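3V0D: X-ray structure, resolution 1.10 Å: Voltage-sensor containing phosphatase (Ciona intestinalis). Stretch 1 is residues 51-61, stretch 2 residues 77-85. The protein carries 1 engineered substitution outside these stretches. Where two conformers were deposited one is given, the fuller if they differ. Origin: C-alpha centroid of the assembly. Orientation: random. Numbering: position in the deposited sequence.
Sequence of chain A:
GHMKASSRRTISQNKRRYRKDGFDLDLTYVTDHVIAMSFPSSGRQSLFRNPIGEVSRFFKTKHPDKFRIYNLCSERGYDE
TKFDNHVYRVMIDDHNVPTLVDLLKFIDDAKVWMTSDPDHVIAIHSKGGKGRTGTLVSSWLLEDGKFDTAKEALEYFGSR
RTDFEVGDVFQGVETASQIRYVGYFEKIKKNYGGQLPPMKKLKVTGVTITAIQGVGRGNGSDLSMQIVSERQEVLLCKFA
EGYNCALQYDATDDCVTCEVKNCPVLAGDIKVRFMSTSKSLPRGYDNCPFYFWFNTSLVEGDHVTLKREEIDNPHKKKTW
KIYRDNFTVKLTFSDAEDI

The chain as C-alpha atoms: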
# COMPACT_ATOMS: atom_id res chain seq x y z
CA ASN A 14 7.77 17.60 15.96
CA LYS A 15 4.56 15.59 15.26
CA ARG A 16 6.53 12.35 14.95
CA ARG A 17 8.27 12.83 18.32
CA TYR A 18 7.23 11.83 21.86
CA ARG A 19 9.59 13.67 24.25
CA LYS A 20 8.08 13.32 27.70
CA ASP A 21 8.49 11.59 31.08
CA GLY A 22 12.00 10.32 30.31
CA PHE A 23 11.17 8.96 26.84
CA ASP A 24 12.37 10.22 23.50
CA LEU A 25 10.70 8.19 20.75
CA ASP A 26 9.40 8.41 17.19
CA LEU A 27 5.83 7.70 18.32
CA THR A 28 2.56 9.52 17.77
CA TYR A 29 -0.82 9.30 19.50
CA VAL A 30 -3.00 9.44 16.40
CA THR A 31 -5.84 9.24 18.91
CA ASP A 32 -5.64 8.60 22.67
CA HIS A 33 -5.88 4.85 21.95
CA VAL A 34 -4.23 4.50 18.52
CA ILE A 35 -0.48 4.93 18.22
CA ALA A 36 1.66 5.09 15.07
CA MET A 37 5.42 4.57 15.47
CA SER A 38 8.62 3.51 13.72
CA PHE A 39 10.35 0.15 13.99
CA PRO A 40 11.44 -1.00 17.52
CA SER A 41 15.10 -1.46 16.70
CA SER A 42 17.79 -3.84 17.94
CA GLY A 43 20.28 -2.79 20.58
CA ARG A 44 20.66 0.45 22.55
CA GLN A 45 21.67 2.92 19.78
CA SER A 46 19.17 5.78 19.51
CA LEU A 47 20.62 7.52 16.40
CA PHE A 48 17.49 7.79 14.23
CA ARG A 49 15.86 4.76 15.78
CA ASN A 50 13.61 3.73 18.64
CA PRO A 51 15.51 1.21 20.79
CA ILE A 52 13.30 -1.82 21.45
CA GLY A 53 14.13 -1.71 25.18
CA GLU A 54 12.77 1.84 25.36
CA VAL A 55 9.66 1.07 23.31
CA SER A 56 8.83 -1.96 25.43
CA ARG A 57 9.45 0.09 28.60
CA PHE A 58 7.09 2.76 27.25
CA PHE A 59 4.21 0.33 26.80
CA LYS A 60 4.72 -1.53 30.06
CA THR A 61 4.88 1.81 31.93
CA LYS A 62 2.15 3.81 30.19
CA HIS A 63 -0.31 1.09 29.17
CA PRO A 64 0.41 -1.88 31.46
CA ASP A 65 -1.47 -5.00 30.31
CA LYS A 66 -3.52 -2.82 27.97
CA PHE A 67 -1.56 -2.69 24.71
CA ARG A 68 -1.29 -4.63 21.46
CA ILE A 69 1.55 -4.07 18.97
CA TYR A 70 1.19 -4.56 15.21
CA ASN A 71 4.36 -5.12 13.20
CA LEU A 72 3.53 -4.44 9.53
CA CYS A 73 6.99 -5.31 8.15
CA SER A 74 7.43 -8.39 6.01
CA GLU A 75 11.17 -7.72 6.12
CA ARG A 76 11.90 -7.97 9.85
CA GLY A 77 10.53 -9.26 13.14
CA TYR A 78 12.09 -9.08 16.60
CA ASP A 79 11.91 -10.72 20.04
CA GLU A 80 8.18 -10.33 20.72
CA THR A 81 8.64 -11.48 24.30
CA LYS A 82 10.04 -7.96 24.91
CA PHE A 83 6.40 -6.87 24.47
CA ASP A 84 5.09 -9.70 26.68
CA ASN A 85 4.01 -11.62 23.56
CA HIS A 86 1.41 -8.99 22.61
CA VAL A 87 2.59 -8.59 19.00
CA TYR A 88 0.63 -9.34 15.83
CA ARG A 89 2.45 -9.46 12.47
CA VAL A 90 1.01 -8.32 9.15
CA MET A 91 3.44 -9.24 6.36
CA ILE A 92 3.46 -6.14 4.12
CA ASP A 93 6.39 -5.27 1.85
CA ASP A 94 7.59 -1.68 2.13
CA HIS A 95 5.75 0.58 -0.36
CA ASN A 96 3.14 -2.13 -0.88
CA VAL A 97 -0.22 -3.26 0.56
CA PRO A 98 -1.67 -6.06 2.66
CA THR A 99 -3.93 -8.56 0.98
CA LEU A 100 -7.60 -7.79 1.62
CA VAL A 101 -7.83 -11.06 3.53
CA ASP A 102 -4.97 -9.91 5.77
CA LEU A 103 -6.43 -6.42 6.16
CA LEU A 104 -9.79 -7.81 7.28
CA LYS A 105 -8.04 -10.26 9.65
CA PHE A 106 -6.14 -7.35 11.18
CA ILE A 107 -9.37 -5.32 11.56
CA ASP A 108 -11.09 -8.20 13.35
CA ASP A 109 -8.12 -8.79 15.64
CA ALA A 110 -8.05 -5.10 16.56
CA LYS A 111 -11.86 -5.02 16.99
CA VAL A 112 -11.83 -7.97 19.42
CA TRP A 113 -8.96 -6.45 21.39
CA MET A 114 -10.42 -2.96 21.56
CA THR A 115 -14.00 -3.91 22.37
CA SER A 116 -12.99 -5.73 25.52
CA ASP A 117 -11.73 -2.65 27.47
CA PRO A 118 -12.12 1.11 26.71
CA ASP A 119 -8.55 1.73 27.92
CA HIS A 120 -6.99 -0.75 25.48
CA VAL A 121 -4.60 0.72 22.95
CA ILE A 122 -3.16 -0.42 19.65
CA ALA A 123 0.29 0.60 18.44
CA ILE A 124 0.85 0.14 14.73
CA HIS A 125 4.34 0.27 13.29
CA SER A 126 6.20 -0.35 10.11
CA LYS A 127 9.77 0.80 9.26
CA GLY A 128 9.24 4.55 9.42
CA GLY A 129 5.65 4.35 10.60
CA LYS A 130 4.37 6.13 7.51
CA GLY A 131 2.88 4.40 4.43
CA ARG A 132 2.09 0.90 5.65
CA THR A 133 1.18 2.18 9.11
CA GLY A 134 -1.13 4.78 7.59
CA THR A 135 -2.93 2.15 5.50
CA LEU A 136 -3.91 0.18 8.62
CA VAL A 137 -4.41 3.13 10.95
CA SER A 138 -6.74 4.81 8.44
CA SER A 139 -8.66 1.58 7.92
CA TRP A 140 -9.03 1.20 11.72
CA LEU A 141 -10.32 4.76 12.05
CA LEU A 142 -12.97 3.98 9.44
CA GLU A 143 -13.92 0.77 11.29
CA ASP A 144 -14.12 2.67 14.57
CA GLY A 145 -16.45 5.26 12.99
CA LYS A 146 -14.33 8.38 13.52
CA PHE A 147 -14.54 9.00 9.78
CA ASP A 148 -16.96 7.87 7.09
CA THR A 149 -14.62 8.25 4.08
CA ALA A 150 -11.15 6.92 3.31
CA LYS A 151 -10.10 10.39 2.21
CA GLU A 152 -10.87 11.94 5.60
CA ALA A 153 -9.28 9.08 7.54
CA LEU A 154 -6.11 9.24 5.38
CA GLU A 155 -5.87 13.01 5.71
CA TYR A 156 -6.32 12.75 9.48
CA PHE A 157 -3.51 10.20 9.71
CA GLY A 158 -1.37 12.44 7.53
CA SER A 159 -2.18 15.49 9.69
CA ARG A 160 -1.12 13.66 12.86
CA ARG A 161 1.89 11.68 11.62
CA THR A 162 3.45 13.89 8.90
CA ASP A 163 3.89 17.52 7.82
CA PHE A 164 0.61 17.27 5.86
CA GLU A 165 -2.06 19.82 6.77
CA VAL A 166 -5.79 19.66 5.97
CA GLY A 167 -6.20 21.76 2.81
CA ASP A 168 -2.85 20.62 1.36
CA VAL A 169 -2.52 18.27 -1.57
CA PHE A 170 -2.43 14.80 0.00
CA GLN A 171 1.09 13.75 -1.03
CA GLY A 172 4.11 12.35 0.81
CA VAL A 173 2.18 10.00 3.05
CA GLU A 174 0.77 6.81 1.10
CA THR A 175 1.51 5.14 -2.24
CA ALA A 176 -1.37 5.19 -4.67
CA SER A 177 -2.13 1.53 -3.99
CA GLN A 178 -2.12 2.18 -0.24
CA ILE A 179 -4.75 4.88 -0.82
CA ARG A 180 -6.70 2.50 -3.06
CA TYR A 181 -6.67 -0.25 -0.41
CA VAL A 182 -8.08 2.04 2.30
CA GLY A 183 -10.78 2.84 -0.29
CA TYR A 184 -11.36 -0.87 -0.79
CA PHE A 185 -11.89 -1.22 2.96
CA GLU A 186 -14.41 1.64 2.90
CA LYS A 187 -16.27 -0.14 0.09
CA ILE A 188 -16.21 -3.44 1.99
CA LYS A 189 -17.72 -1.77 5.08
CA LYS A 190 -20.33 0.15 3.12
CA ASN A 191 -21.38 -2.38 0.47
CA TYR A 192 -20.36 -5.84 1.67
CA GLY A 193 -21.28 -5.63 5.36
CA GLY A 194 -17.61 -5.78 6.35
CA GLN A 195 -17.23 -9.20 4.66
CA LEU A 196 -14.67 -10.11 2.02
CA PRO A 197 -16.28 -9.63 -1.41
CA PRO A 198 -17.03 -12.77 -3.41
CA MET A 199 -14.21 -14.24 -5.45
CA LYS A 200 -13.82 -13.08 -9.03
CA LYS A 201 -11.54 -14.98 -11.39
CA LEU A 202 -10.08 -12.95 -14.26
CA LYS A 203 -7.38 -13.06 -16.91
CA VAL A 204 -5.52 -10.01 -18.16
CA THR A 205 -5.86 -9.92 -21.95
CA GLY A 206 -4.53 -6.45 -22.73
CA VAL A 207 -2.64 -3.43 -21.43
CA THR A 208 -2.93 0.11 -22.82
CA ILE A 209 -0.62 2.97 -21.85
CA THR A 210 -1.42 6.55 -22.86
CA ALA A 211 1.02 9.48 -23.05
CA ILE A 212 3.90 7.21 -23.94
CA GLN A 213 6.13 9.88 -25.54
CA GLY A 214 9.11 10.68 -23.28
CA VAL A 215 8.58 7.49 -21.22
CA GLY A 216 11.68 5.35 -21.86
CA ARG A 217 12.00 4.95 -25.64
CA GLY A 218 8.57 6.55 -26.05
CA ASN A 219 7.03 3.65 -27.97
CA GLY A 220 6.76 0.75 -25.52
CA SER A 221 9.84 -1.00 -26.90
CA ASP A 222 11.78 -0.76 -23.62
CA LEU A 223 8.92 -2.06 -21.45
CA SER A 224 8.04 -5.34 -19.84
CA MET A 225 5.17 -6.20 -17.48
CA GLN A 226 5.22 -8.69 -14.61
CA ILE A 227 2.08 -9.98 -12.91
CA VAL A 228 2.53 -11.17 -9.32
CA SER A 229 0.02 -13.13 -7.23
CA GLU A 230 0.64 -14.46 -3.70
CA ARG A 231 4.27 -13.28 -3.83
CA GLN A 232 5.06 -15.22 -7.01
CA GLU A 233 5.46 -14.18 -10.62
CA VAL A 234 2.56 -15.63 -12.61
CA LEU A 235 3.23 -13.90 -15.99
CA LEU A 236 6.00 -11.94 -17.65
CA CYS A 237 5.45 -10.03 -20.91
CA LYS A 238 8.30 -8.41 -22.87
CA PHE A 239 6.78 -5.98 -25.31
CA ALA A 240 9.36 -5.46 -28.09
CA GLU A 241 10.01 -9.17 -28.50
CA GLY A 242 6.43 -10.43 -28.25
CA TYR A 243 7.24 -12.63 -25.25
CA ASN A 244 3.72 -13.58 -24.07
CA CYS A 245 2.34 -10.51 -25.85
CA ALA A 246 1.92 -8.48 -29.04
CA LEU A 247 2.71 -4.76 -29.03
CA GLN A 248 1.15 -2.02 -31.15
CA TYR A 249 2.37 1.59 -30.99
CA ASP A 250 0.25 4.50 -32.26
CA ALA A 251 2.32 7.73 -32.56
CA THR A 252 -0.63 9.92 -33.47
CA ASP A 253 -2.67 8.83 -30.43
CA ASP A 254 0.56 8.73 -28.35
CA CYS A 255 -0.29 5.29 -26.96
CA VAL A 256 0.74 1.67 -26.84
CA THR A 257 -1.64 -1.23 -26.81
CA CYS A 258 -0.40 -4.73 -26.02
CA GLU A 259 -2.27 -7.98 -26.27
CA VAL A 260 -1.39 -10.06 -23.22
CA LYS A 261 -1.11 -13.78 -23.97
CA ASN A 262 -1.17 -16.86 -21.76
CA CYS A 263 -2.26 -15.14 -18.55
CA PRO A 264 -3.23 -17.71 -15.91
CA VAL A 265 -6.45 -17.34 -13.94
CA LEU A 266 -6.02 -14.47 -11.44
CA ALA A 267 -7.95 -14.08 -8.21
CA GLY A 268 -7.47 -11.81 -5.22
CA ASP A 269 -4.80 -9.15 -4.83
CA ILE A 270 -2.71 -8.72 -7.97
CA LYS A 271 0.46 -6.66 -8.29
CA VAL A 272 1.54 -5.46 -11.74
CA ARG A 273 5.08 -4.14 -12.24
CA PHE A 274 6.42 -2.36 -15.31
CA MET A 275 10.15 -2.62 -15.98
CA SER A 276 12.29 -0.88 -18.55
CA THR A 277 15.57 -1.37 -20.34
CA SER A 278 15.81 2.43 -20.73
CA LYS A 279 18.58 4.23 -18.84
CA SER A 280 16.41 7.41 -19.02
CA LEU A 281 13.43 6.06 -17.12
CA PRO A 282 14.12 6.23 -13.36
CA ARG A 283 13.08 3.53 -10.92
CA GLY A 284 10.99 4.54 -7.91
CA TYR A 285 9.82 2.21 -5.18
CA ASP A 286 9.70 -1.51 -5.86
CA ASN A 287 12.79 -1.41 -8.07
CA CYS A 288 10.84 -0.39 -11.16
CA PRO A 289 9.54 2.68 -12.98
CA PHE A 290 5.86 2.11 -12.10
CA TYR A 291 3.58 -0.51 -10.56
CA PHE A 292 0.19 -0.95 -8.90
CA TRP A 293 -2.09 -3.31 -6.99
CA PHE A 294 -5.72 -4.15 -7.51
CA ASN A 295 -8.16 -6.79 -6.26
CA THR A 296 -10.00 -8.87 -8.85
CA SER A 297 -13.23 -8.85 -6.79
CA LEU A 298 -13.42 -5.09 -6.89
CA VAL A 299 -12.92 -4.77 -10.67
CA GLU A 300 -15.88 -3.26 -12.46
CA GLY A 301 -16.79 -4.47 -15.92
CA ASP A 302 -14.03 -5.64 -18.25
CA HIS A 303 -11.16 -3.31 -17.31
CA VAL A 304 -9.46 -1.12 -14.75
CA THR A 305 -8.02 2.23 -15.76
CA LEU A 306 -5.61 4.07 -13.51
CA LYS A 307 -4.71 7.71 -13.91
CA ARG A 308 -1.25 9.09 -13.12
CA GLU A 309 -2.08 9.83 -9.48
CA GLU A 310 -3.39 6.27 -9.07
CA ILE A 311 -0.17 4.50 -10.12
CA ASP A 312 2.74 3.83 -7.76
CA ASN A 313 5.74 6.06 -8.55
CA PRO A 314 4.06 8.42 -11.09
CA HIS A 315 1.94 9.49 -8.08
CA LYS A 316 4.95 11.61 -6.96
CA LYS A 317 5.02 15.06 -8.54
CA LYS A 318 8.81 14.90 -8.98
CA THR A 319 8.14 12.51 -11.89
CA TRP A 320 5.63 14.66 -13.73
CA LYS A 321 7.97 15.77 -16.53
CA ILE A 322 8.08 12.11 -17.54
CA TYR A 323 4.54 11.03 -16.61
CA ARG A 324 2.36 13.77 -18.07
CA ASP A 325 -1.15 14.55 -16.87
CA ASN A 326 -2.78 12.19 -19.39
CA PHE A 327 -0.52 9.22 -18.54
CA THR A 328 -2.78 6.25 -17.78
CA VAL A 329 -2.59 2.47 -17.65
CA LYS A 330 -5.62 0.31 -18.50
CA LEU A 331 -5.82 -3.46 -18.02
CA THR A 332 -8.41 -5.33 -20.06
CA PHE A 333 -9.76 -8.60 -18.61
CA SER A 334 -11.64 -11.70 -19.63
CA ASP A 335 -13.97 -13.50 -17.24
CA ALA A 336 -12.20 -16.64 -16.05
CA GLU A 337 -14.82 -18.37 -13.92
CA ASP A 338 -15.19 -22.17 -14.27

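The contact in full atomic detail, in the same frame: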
# COMPACT_ATOMS: atom_id res chain seq x y z
N PRO A 51 14.98 2.47 20.25
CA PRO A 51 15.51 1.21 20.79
C PRO A 51 14.39 0.36 21.36
O PRO A 51 13.53 0.87 22.10
CB PRO A 51 16.45 1.68 21.91
CG PRO A 51 16.75 3.13 21.60
CD PRO A 51 15.47 3.65 20.98
N ILE A 52 14.38 -0.93 21.02
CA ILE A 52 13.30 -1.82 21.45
C ILE A 52 13.12 -1.85 22.98
O ILE A 52 11.99 -1.93 23.46
CB ILE A 52 13.46 -3.24 20.87
CG1 ILE A 52 12.22 -4.09 21.17
CG2 ILE A 52 14.75 -3.91 21.38
CD1 ILE A 52 12.09 -5.29 20.24
N GLY A 53 14.22 -1.77 23.73
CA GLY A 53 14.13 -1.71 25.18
C GLY A 53 13.33 -0.50 25.66
O GLY A 53 12.55 -0.61 26.61
N GLU A 54 13.51 0.64 25.00
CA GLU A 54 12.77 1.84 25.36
C GLU A 54 11.31 1.78 24.94
O GLU A 54 10.42 2.22 25.65
CB GLU A 54 13.45 3.09 24.78
CG GLU A 54 14.70 3.50 25.55
CD GLU A 54 14.34 3.90 26.96
OE1 GLU A 54 13.79 5.01 27.12
OE2 GLU A 54 14.54 3.09 27.89
N VAL A 55 11.04 1.20 23.77
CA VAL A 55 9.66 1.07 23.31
C VAL A 55 8.89 0.11 24.22
O VAL A 55 7.75 0.39 24.63
CB VAL A 55 9.60 0.61 21.84
CG1 VAL A 55 8.15 0.56 21.34
CG2 VAL A 55 10.39 1.57 20.96
N SER A 56 9.52 -1.01 24.56
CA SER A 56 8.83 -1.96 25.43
C SER A 56 8.62 -1.37 26.83
O SER A 56 7.54 -1.53 27.42
CB SER A 56 9.48 -3.32 25.45
OG SER A 56 10.81 -3.18 25.88
N ARG A 57 9.62 -0.65 27.35
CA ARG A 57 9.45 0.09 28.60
C ARG A 57 8.30 1.09 28.55
O ARG A 57 7.53 1.22 29.50
CB ARG A 57 10.77 0.79 29.00
CG ARG A 57 10.76 1.44 30.38
CD ARG A 57 12.13 1.96 30.77
NE ARG A 57 12.54 3.17 30.05
CZ ARG A 57 12.23 4.41 30.43
NH1 ARG A 57 12.67 5.45 29.73
NH2 ARG A 57 11.49 4.62 31.52
N PHE A 58 8.18 1.81 27.43
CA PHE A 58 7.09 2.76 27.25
C PHE A 58 5.73 2.09 27.44
O PHE A 58 4.89 2.58 28.19
CB PHE A 58 7.20 3.40 25.86
CG PHE A 58 6.09 4.38 25.54
CD1 PHE A 58 6.27 5.75 25.77
CD2 PHE A 58 4.86 3.94 25.02
CE1 PHE A 58 5.25 6.65 25.48
CE2 PHE A 58 3.83 4.84 24.75
CZ PHE A 58 4.02 6.20 24.98
N PHE A 59 5.52 0.99 26.74
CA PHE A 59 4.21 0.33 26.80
C PHE A 59 3.90 -0.30 28.15
O PHE A 59 2.79 -0.18 28.65
CB PHE A 59 4.05 -0.64 25.62
CG PHE A 59 3.77 0.10 24.36
CD1 PHE A 59 2.49 0.62 24.14
CD2 PHE A 59 4.78 0.37 23.44
CE1 PHE A 59 2.22 1.38 23.03
CE2 PHE A 59 4.52 1.14 22.32
CZ PHE A 59 3.23 1.65 22.11
N LYS A 60 4.91 -0.93 28.74
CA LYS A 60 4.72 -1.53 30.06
C LYS A 60 4.45 -0.48 31.13
O LYS A 60 3.72 -0.75 32.10
CB LYS A 60 5.95 -2.35 30.42
CG LYS A 60 6.06 -3.60 29.58
CD LYS A 60 7.27 -4.39 29.94
CE LYS A 60 7.54 -5.48 28.93
NZ LYS A 60 9.01 -5.76 28.86
N THR A 61 5.02 0.72 30.96
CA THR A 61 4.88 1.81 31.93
C THR A 61 3.57 2.58 31.74
O THR A 61 2.87 2.86 32.72
CB THR A 61 6.07 2.81 31.80
OG1 THR A 61 7.29 2.12 32.05
CG2 THR A 61 5.94 3.99 32.81
N GLY A 77 11.14 -9.17 11.82
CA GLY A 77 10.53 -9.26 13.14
C GLY A 77 11.56 -8.92 14.20
O GLY A 77 12.55 -8.24 13.96
N TYR A 78 11.29 -9.38 15.42
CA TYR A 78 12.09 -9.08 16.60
C TYR A 78 11.62 -10.02 17.71
O TYR A 78 10.66 -10.79 17.51
CB TYR A 78 12.00 -7.61 17.05
CG TYR A 78 10.61 -7.01 17.04
CD1 TYR A 78 9.70 -7.23 18.07
CD2 TYR A 78 10.23 -6.17 16.00
CE1 TYR A 78 8.42 -6.66 18.04
CE2 TYR A 78 8.98 -5.61 15.97
CZ TYR A 78 8.08 -5.84 16.99
OH TYR A 78 6.83 -5.27 16.99
N ASP A 79 12.29 -9.95 18.86
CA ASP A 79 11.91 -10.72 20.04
C ASP A 79 10.61 -10.16 20.63
O ASP A 79 10.61 -9.16 21.36
CB ASP A 79 13.05 -10.66 21.07
CG ASP A 79 12.70 -11.35 22.37
OD1 ASP A 79 11.64 -12.00 22.44
OD2 ASP A 79 13.50 -11.23 23.31
N GLU A 80 9.50 -10.82 20.32
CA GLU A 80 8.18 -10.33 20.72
C GLU A 80 7.92 -10.52 22.20
O GLU A 80 6.99 -9.94 22.75
CB GLU A 80 7.10 -10.98 19.87
CG GLU A 80 7.25 -10.61 18.41
CD GLU A 80 6.28 -11.30 17.48
OE1 GLU A 80 5.48 -12.14 17.95
OE2 GLU A 80 6.33 -11.01 16.26
N THR A 81 8.75 -11.35 22.86
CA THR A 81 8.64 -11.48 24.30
C THR A 81 9.02 -10.20 25.03
O THR A 81 8.58 -9.98 26.17
CB THR A 81 9.35 -12.76 24.77
OG1 THR A 81 8.77 -13.88 24.04
CG2 THR A 81 9.18 -12.99 26.28
N LYS A 82 9.77 -9.30 24.37
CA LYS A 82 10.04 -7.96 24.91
C LYS A 82 8.75 -7.20 25.16
O LYS A 82 8.69 -6.32 26.03
CB LYS A 82 10.93 -7.17 23.93
CG LYS A 82 12.36 -7.68 23.84
CD LYS A 82 13.12 -7.33 25.09
CE LYS A 82 14.50 -7.93 25.09
NZ LYS A 82 15.11 -7.81 26.44
N PHE A 83 7.72 -7.51 24.36
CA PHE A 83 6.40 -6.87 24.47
C PHE A 83 5.40 -7.82 25.14
O PHE A 83 4.20 -7.74 24.91
CB PHE A 83 5.91 -6.45 23.08
CG PHE A 83 6.69 -5.31 22.49
CD1 PHE A 83 7.64 -5.52 21.52
CD2 PHE A 83 6.44 -4.01 22.93
CE1 PHE A 83 8.34 -4.45 20.99
CE2 PHE A 83 7.17 -2.94 22.41
CZ PHE A 83 8.10 -3.16 21.43
N ASP A 84 5.92 -8.73 25.96
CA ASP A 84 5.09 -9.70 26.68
C ASP A 84 4.19 -10.50 25.73
O ASP A 84 3.07 -10.88 26.09
CB ASP A 84 4.29 -9.05 27.82
CG ASP A 84 5.19 -8.56 28.96
OD1 ASP A 84 6.35 -9.00 29.08
OD2 ASP A 84 4.73 -7.71 29.76
N ASN A 85 4.69 -10.78 24.53
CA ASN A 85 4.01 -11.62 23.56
C ASN A 85 2.71 -11.01 23.06
O ASN A 85 1.81 -11.72 22.63
CB ASN A 85 3.77 -13.03 24.11
CG ASN A 85 5.03 -13.61 24.70
OD1 ASN A 85 6.06 -13.68 24.00
ND2 ASN A 85 4.99 -13.98 25.97
O HOH W 1 9.01 -8.96 28.67

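Residues 52-61 form a helix that packs one side against the turn-rich segment 77-85. The contact buries 396 Å², summed over both sides. The closest pair of CA atoms is Ser56 CA and Phe83 CA, 5.6 Å apart.

A single direct hydrogen bond crosses the contact. Lys60 NZ donates to Lys82 O at 2.9 Å. Lys82 belongs to the short 3-10 segment 80-82. The Lys60 side chain is nearly extended beyond chi1 (m), which carries its ammonium group from the helix to the turn.

The same amine also reaches a water. Lys60 NZ donates to water 1 at 3.2 Å. The water in turn donates to Thr81 O at 2.7 Å and to Asp84 OD1 at 2.7 Å. Both of its protons are thus used within the turn. Asp84 OD1 lies 4.2 Å from Lys60 NZ, too far for a salt bridge; the water bridges the two groups. A long lysine suits this exposed edge: its chain spans the gap and its charged end stays in reach of water.

The rest of the contact is mainly apolar and centres on Phe83. Its CA-to-CB bond points away from the helix, but chi1 (m) brings the ring back to it. Ser56 CB sits over one ring face, 4.2 Å from the ring centroid, in a CH-pi contact. Val55 CG1 approaches Phe83 CZ at 3.7 Å and Phe59 CD2 approaches Phe83 CE2 at 4.2 Å, both at the ring edge. Ile52 CG1 lies 3.9 Å from Phe83 CE1. Phe83 is buried, as suits a large apolar ring with no polar group to satisfy.

Ile52 continues the apolar patch as far as Tyr78. Its t, t rotamer places Ile52 CD1 3.8 Å from Tyr78 CD1. The Tyr78 hydroxyl is hydrogen-bonded elsewhere in the structure.

Ser56 is small enough to let the turn come close: Ser56 CB is 3.2 Å from Lys82 O. Its hydroxyl is satisfied within its own helix. With chi1 in p, Ser56 OG is 3.0 Å from Ile52 O and 3.2 Å from Gly53 O; which of them receives the proton is open. A buried polar group therefore needs no partner across the contact.

The turn is held by its own bonds. Lys82 N donates to Asp79 O at 3.1 Å, Phe83 N to Glu80 O at 3.0 Å and Asp84 N to Thr81 O at 2.9 Å. Asp79 OD1 accepts from Thr81 N at 3.0 Å. Thr81 O thus serves both Asp84 N and the bridging water.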